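Side-chain contacts in 3-Hydroxyacyl-CoA dehydrogenase (Ralstonia eutropha H16, PDB 4PZC), which catalyses the NAD-dependent, reversible oxidation of (S)-3-hydroxyacyl-CoA, such as (S)-3-hydroxybutyryl-CoA, to the 3-oxoacyl-CoA: residues D33-D36 against A37-Q40; L59-A62 against D63-S66; Q158-D161 against T162-A165; G269-G272 against R273-R277. One frame throughout, in Å; residues are numbered along the deposited sequence.

Interaction 1: D33-D36 against A37-Q40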
loop_
_atom_site.group_PDB
_atom_site.type_symbol
_atom_site.label_atom_id
_atom_site.label_comp_id
_atom_site.label_asym_id
_atom_site.label_seq_id
_atom_site.Cartn_x
_atom_site.Cartn_y
_atom_site.Cartn_z
ATOM N N ASP A 33 36.136 -6.760 0.494
ATOM C CA ASP A 33 35.599 -7.044 -0.861
ATOM C C ASP A 33 36.768 -7.527 -1.731
ATOM O O ASP A 33 37.928 -7.264 -1.405
ATOM C CB ASP A 33 34.903 -5.812 -1.489
ATOM C CG ASP A 33 33.938 -6.175 -2.638
ATOM O OD1 ASP A 33 34.250 -7.059 -3.445
ATOM O OD2 ASP A 33 32.868 -5.554 -2.761
ATOM N N ILE A 34 36.475 -8.230 -2.826
ATOM C CA ILE A 34 37.511 -8.993 -3.559
ATOM C C ILE A 34 38.640 -8.194 -4.232
ATOM O O ILE A 34 39.731 -8.728 -4.355
ATOM C CB ILE A 34 36.916 -10.002 -4.580
ATOM C CG1 ILE A 34 35.971 -9.302 -5.575
ATOM C CG2 ILE A 34 36.253 -11.172 -3.846
ATOM C CD1 ILE A 34 35.540 -10.181 -6.732
ATOM N N SER A 35 38.410 -6.952 -4.665
ATOM C CA SER A 35 39.517 -6.108 -5.190
ATOM C C SER A 35 39.765 -4.843 -4.349
ATOM O O SER A 35 38.969 -4.504 -3.462
ATOM C CB SER A 35 39.303 -5.749 -6.682
ATOM O OG SER A 35 38.132 -4.981 -6.917
ATOM N N ASP A 36 40.884 -4.165 -4.609
ATOM C CA ASP A 36 41.110 -2.826 -4.037
ATOM C C ASP A 36 40.287 -1.820 -4.840
ATOM O O ASP A 36 39.923 -0.759 -4.337
ATOM C CB ASP A 36 42.605 -2.438 -4.018
ATOM C CG ASP A 36 43.230 -2.531 -2.617
ATOM O OD1 ASP A 36 43.180 -3.605 -1.980
ATOM O OD2 ASP A 36 43.793 -1.520 -2.153
ATOM N N ALA A 37 40.007 -2.169 -6.094
ATOM C CA ALA A 37 39.057 -1.430 -6.929
ATOM C C ALA A 37 37.667 -1.392 -6.262
ATOM O O ALA A 37 37.011 -0.340 -6.198
ATOM C CB ALA A 37 38.981 -2.062 -8.322
ATOM N N ALA A 38 37.247 -2.543 -5.739
ATOM C CA ALA A 38 35.935 -2.689 -5.111
ATOM C C ALA A 38 35.816 -1.913 -3.798
ATOM O O ALA A 38 34.838 -1.180 -3.590
ATOM C CB ALA A 38 35.632 -4.165 -4.875
ATOM N N VAL A 39 36.804 -2.089 -2.923
ATOM C CA VAL A 39 36.789 -1.478 -1.595
ATOM C C VAL A 39 36.714 0.047 -1.696
ATOM O O VAL A 39 35.810 0.673 -1.122
ATOM C CB VAL A 39 38.038 -1.877 -0.765
ATOM C CG1 VAL A 39 38.114 -1.080 0.540
ATOM C CG2 VAL A 39 38.049 -3.372 -0.466
ATOM N N GLN A 40 37.654 0.629 -2.446
ATOM C CA GLN A 40 37.789 2.087 -2.568
ATOM C C GLN A 40 36.612 2.736 -3.276
ATOM O O GLN A 40 36.171 3.810 -2.884
ATOM C CB GLN A 40 39.081 2.437 -3.291
ATOM C CG GLN A 40 40.320 2.139 -2.465
ATOM C CD GLN A 40 41.593 2.116 -3.295
ATOM O OE1 GLN A 40 41.615 2.563 -4.444
ATOM N NE2 GLN A 40 42.666 1.589 -2.710
#
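S35 OG accepts the backbone N-H of A38 at 2.8 Å. The bond is bent, with an N-H...O angle of 139°. OG stands between the backbone N and carbonyl carbon of S35 (chi1 62°), and this brings it over the first turn of helix 36-54. S35 OG also lies 3.3 Å from A38 CB. That methyl is shared with D33, whose carboxylate carbon CG comes within 3.5 Å of A38 CB. D33 CB passes V39 CG2 at 4.1 Å. S35 is thus the N-cap of a helix that follows strand 28-32. This strand-to-helix step belongs to the Rossmann fold of the NAD binding domain. D33, just past the strand end, binds NAD in another structure of this protein, though not in this chain. In Rossmann dehydrogenases an acid at this place usually takes the adenosine ribose hydroxyls, and D33 probably does the same. Its carboxylate is held from two directions. D33 OD1 uses its anti lone pair for I34 N, 2.6 Å away, and D33 OD2 accepts A11 N of the glycine-rich loop. Further along, V39 N bonds to S35 O and Q40 N to D36 O, the first regular helical bonds. On the solvent side, the D36 carboxylate and Q40 amide planes are 79° apart, and D36 OD2 lies 3.4 Å from Q40 NE2 at too poor an angle for a hydrogen bond.

Interaction 2: L59-A62 against D63-S66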
loop_
_atom_site.group_PDB
_atom_site.type_symbol
_atom_site.label_atom_id
_atom_site.label_comp_id
_atom_site.label_asym_id
_atom_site.label_seq_id
_atom_site.Cartn_x
_atom_site.Cartn_y
_atom_site.Cartn_z
ATOM N N LEU A 59 25.268 17.982 9.393
ATOM C CA LEU A 59 26.589 18.111 10.041
ATOM C C LEU A 59 27.565 16.999 9.603
ATOM O O LEU A 59 27.124 15.867 9.429
ATOM C CB LEU A 59 26.412 18.049 11.583
ATOM C CG LEU A 59 25.435 18.962 12.368
ATOM C CD1 LEU A 59 25.300 18.470 13.805
ATOM C CD2 LEU A 59 25.842 20.430 12.352
ATOM N N THR A 60 28.859 17.252 9.380
ATOM C CA THR A 60 29.515 18.544 9.136
ATOM C C THR A 60 30.717 18.100 8.316
ATOM O O THR A 60 30.764 16.950 7.876
ATOM C CB THR A 60 30.057 19.233 10.413
ATOM O OG1 THR A 60 30.398 18.241 11.393
ATOM C CG2 THR A 60 29.062 20.254 10.989
ATOM N N GLU A 61 31.702 18.966 8.121
ATOM C CA GLU A 61 32.965 18.518 7.540
ATOM C C GLU A 61 33.809 17.706 8.529
ATOM O O GLU A 61 34.636 16.886 8.133
ATOM C CB GLU A 61 33.764 19.702 6.974
ATOM C CG GLU A 61 33.538 19.913 5.478
ATOM C CD GLU A 61 34.123 18.792 4.611
ATOM O OE1 GLU A 61 33.978 18.856 3.375
ATOM O OE2 GLU A 61 34.737 17.839 5.144
ATOM N N ALA A 62 33.584 17.924 9.818
ATOM C CA ALA A 62 34.359 17.246 10.853
ATOM C C ALA A 62 33.767 15.875 11.197
ATOM O O ALA A 62 34.501 14.892 11.370
ATOM C CB ALA A 62 34.436 18.122 12.097
ATOM N N ASP A 63 32.441 15.811 11.305
ATOM C CA ASP A 63 31.768 14.538 11.529
ATOM C C ASP A 63 32.028 13.609 10.341
ATOM O O ASP A 63 32.114 12.389 10.519
ATOM C CB ASP A 63 30.270 14.737 11.756
ATOM C CG ASP A 63 29.965 15.473 13.055
ATOM O OD1 ASP A 63 30.518 15.100 14.118
ATOM O OD2 ASP A 63 29.153 16.425 13.014
ATOM N N LYS A 64 32.170 14.191 9.142
ATOM C CA LYS A 64 32.575 13.441 7.943
ATOM C C LYS A 64 33.950 12.779 8.159
ATOM O O LYS A 64 34.015 11.634 8.591
ATOM C CB LYS A 64 32.552 14.352 6.699
ATOM C CG LYS A 64 33.015 13.681 5.409
ATOM C CD LYS A 64 33.133 14.666 4.254
ATOM C CE LYS A 64 34.017 14.113 3.144
ATOM N NZ LYS A 64 34.322 15.122 2.091
ATOM N N ALA A 65 35.035 13.500 7.890
ATOM C CA ALA A 65 36.381 13.056 8.249
ATOM C C ALA A 65 36.394 12.053 9.409
ATOM O O ALA A 65 37.094 11.036 9.335
ATOM C CB ALA A 65 37.243 14.267 8.600
ATOM N N SER A 66 35.631 12.357 10.471
ATOM C CA SER A 66 35.569 11.525 11.687
ATOM C C SER A 66 35.119 10.116 11.347
ATOM O O SER A 66 35.773 9.132 11.710
ATOM C CB SER A 66 34.619 12.140 12.730
ATOM O OG SER A 66 34.520 11.324 13.879
#
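The backbone enters helix 61-70 at T60, where T60 O takes K64 N at 3.3 Å, a weak bond, and E61 O takes A65 N, weak as well. T60 is the N-cap. T60 OG1 accepts D63 N at 3.2 Å, nearly straight at 167°. T60 OG1 in turn donates to D63 OD2 at 2.7 Å. One oxygen therefore joins the N-H and the carboxylate of a single residue. This probably holds D63 back over the helix start, where its negative charge would suit the helix dipole. D63 CG lies anti to its own carbonyl carbon (chi1 -67°), which turns the carboxylate back toward T60. The hydroxyl meets OD2 from above the carboxylate plane, 60° out of it. On another side of the turn, E61 and K64 run side by side and point the same way. Their salt bridge is long, with E61 OE1 4.0 Å from K64 NZ. The firmer partner of K64 NZ is D51, on helix 36-54. K64 also lies on L50 and I54 of that helix, so it ties the two consecutive helices of the NAD binding domain together. L59 CB lies 3.5 Å from D63 OD2.

Interaction 3: Q158-D161 against T162-A165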
loop_
_atom_site.group_PDB
_atom_site.type_symbol
_atom_site.label_atom_id
_atom_site.label_comp_id
_atom_site.label_asym_id
_atom_site.label_seq_id
_atom_site.Cartn_x
_atom_site.Cartn_y
_atom_site.Cartn_z
ATOM N N GLN A 158 17.108 -21.042 14.547
ATOM C CA GLN A 158 18.226 -21.287 15.475
ATOM C C GLN A 158 18.692 -20.060 16.216
ATOM O O GLN A 158 19.224 -20.172 17.311
ATOM C CB GLN A 158 19.450 -21.796 14.732
ATOM C CG GLN A 158 19.214 -22.995 13.857
ATOM C CD GLN A 158 19.056 -22.593 12.423
ATOM O OE1 GLN A 158 18.379 -21.599 12.124
ATOM N NE2 GLN A 158 19.677 -23.349 11.520
ATOM N N THR A 159 18.554 -18.894 15.599
ATOM C CA THR A 159 19.036 -17.665 16.199
ATOM C C THR A 159 18.683 -17.677 17.677
ATOM O O THR A 159 17.583 -18.041 18.013
ATOM C CB THR A 159 18.390 -16.461 15.508
ATOM O OG1 THR A 159 18.642 -16.544 14.109
ATOM C CG2 THR A 159 18.946 -15.147 16.037
ATOM N N SER A 160 19.621 -17.306 18.551
ATOM C CA SER A 160 19.378 -17.274 20.004
ATOM C C SER A 160 18.708 -15.996 20.386
ATOM O O SER A 160 18.798 -15.001 19.660
ATOM C CB SER A 160 20.692 -17.353 20.787
ATOM O OG SER A 160 21.537 -16.240 20.533
ATOM N N ASP A 161 18.088 -15.992 21.557
ATOM C CA ASP A 161 17.535 -14.743 22.097
ATOM C C ASP A 161 18.623 -13.678 22.253
ATOM O O ASP A 161 18.416 -12.487 21.973
ATOM C CB ASP A 161 16.857 -14.998 23.440
ATOM C CG ASP A 161 15.592 -15.798 23.297
ATOM O OD1 ASP A 161 14.861 -15.549 22.324
ATOM O OD2 ASP A 161 15.331 -16.674 24.148
ATOM N N THR A 162 19.785 -14.140 22.692
ATOM C CA THR A 162 20.920 -13.275 22.925
ATOM C C THR A 162 21.423 -12.609 21.638
ATOM O O THR A 162 21.694 -11.391 21.641
ATOM C CB THR A 162 22.080 -14.070 23.558
ATOM O OG1 THR A 162 21.562 -15.063 24.466
ATOM C CG2 THR A 162 23.050 -13.125 24.261
ATOM N N THR A 163 21.558 -13.414 20.572
ATOM C CA THR A 163 22.016 -12.936 19.267
ATOM C C THR A 163 21.035 -11.919 18.790
ATOM O O THR A 163 21.398 -10.911 18.178
ATOM C CB THR A 163 22.027 -14.030 18.177
ATOM O OG1 THR A 163 22.928 -15.086 18.520
ATOM C CG2 THR A 163 22.465 -13.444 16.851
ATOM N N HIS A 164 19.771 -12.210 19.052
ATOM C CA HIS A 164 18.709 -11.326 18.626
ATOM C C HIS A 164 18.826 -9.948 19.277
ATOM O O HIS A 164 18.861 -8.943 18.566
ATOM C CB HIS A 164 17.349 -11.959 18.886
ATOM C CG HIS A 164 16.237 -10.975 18.936
ATOM N ND1 HIS A 164 15.910 -10.177 17.865
ATOM C CD2 HIS A 164 15.377 -10.655 19.931
ATOM C CE1 HIS A 164 14.894 -9.402 18.200
ATOM N NE2 HIS A 164 14.553 -9.670 19.449
ATOM N N ALA A 165 18.921 -9.894 20.604
ATOM C CA ALA A 165 18.911 -8.597 21.313
ATOM C C ALA A 165 20.127 -7.733 20.962
ATOM O O ALA A 165 20.029 -6.505 20.796
ATOM C CB ALA A 165 18.814 -8.801 22.813
#
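T159 CG2 packs on T163, 3.9 Å from its CB, and the two side chains cross at about a right angle. Both threonines are buried, and this is the inner part of the contact. With T159 OG1 beside the backbone N (chi1 -55°), CG2 is left anti to that N and lies against T163, and OG1 bonds to F136 O. I137 of strand 136-141 touches both threonines. Beside them, S160 OG and T163 OG1 are hydrogen-bonded at 2.7 Å. The position of T163 OG1 is less sure, so the detail of this bond is doubtful. S160 OG also bonds to D134 O, in the loop before strand 136-141. S160 is the N-cap of helix 161-173. In the NAD binding domain this helix joins the neighbouring parallel strands 150-155 and 177-182, a beta-alpha-beta crossover at the sheet edge. H164 N bonds to S160 O at 3.0 Å (152°), and A165 N to D161 O at 3.0 Å. The other side, with the exposed D161 and T162, faces solvent. There the ionisable ends of D161 and H164 do not meet, with D161 OD1 6.6 Å from H164 NE2. D161 OD1 is engaged instead by R155 NH2 in a salt bridge. T162 reaches back only weakly, with T162 CB 3.8 Å from S160 OG. R135 touches T162 and T163 alike.

Interaction 4: G269-G272 against R273-R277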
loop_
_atom_site.group_PDB
_atom_site.type_symbol
_atom_site.label_atom_id
_atom_site.label_comp_id
_atom_site.label_asym_id
_atom_site.label_seq_id
_atom_site.Cartn_x
_atom_site.Cartn_y
_atom_site.Cartn_z
ATOM N N GLY A 269 11.410 -8.806 -21.939
ATOM C CA GLY A 269 12.575 -7.963 -21.632
ATOM C C GLY A 269 12.124 -6.595 -21.183
ATOM O O GLY A 269 12.934 -5.695 -20.953
ATOM N N TYR A 270 10.814 -6.439 -21.050
ATOM C CA TYR A 270 10.262 -5.200 -20.556
ATOM C C TYR A 270 10.312 -5.277 -19.024
ATOM O O TYR A 270 9.440 -5.834 -18.384
ATOM C CB TYR A 270 8.848 -4.977 -21.124
ATOM C CG TYR A 270 8.759 -5.070 -22.668
ATOM C CD1 TYR A 270 9.822 -4.656 -23.481
ATOM C CD2 TYR A 270 7.602 -5.541 -23.306
ATOM C CE1 TYR A 270 9.748 -4.736 -24.864
ATOM C CE2 TYR A 270 7.521 -5.617 -24.686
ATOM C CZ TYR A 270 8.599 -5.214 -25.462
ATOM O OH TYR A 270 8.561 -5.289 -26.834
ATOM N N LEU A 271 11.376 -4.731 -18.452
ATOM C CA LEU A 271 11.700 -4.910 -17.044
ATOM C C LEU A 271 11.565 -3.631 -16.207
ATOM O O LEU A 271 11.831 -3.649 -15.018
ATOM C CB LEU A 271 13.136 -5.411 -16.963
ATOM C CG LEU A 271 13.402 -6.906 -17.066
ATOM C CD1 LEU A 271 12.384 -7.691 -17.890
ATOM C CD2 LEU A 271 14.826 -7.171 -17.539
ATOM N N GLY A 272 11.182 -2.521 -16.825
ATOM C CA GLY A 272 11.018 -1.252 -16.113
ATOM C C GLY A 272 12.044 -0.165 -16.437
ATOM O O GLY A 272 12.638 -0.122 -17.526
ATOM N N ARG A 273 12.247 0.716 -15.458
ATOM C CA ARG A 273 13.166 1.826 -15.576
ATOM C C ARG A 273 14.499 1.342 -16.083
ATOM O O ARG A 273 15.119 1.981 -16.920
ATOM C CB ARG A 273 13.341 2.522 -14.223
ATOM C CG ARG A 273 12.158 3.394 -13.827
ATOM C CD ARG A 273 12.554 4.463 -12.826
ATOM N NE ARG A 273 11.469 5.419 -12.619
ATOM C CZ ARG A 273 11.259 6.526 -13.338
ATOM N NH1 ARG A 273 12.077 6.864 -14.334
ATOM N NH2 ARG A 273 10.214 7.315 -13.055
ATOM N N LYS A 274 14.929 0.189 -15.604
ATOM C CA LYS A 274 16.246 -0.305 -15.957
ATOM C C LYS A 274 16.427 -0.778 -17.392
ATOM O O LYS A 274 17.547 -0.700 -17.899
ATOM C CB LYS A 274 16.679 -1.405 -15.013
ATOM C CG LYS A 274 16.134 -2.788 -15.288
ATOM C CD LYS A 274 16.373 -3.625 -14.040
ATOM C CE LYS A 274 16.115 -5.095 -14.237
ATOM N NZ LYS A 274 16.539 -5.813 -13.003
ATOM N N THR A 275 15.380 -1.285 -18.048
ATOM C CA THR A 275 15.475 -1.549 -19.502
ATOM C C THR A 275 14.878 -0.403 -20.316
ATOM O O THR A 275 14.784 -0.502 -21.533
ATOM C CB THR A 275 14.794 -2.878 -19.934
ATOM O OG1 THR A 275 13.414 -2.917 -19.512
ATOM C CG2 THR A 275 15.547 -4.040 -19.370
ATOM N N GLY A 276 14.457 0.672 -19.639
ATOM C CA GLY A 276 13.738 1.777 -20.280
ATOM C C GLY A 276 12.268 1.513 -20.582
ATOM O O GLY A 276 11.545 2.428 -20.989
ATOM N N ARG A 277 11.829 0.270 -20.392
ATOM C CA ARG A 277 10.436 -0.111 -20.623
ATOM C C ARG A 277 10.001 -1.219 -19.687
ATOM O O ARG A 277 10.650 -2.249 -19.576
ATOM C CB ARG A 277 10.220 -0.581 -22.060
ATOM C CG ARG A 277 8.758 -0.745 -22.435
ATOM C CD ARG A 277 8.599 -1.148 -23.886
ATOM N NE ARG A 277 7.222 -1.530 -24.191
ATOM C CZ ARG A 277 6.818 -2.049 -25.351
ATOM N NH1 ARG A 277 7.688 -2.257 -26.339
ATOM N NH2 ARG A 277 5.538 -2.368 -25.525
#
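R277 sends CG anti to its backbone N (chi1 -169°) and stays extended to NE, while Y270 carries CG anti to its carbonyl carbon. The two side chains therefore run side by side in the same direction. The guanidinium lies flat on the ring, with centres 3.8 Å apart and planes at 22°. It is a cation-pi stack, offset toward the rim, so that R277 NH1 sits near the phenol end. R277 CD adds a CH-pi contact over the same face, 4.0 Å from the centroid of the Y270 ring. Y270 OH and R277 NH1 are near each other, but the angle does not make a hydrogen bond. The chain reverses between these residues. G269 ends helix 260-268 in a Schellman motif with positive phi, and G272 and G276 also have positive phi, so the loop of the C-terminal domain can fold back tightly. T275 OG1 accepts L271 N at 2.9 Å, nearly straight at 160°. T275 CG2 meets L271 CB at 3.7 Å, and L271 CB lies 4.1 Å from K274 CE. G272 N gives a bond of 2.8 Å to R277 O, reaching it from well above the carbonyl plane. K274 is predicted to bind NAD. Its chain is extended beyond CG, and in this model NZ forms a salt bridge with D238. Outward from the turn, L271 and L237 share a backbone bond, as do G276 and Y282.

Interactions 1, 2 and 3 are three helix starts in the NAD binding domain, each with a hydroxyl residue at the N-cap. Interaction 4 is a glycine-rich turn in the C-terminal domain. Interactions 1 and 2 are surface contacts, on consecutive helices, with nearest atoms about 12 Å apart. Interactions 3 and 4 are partly buried and lie on opposite sides of the chain centre. The chemistry follows the place. Interaction 1 adds a carboxylate that belongs to the NAD site, interaction 2 a hydroxyl-carboxylate pair and a long salt bridge, and interaction 3 a methyl contact against the sheet. Interaction 4 alone has an aromatic-guanidinium stack.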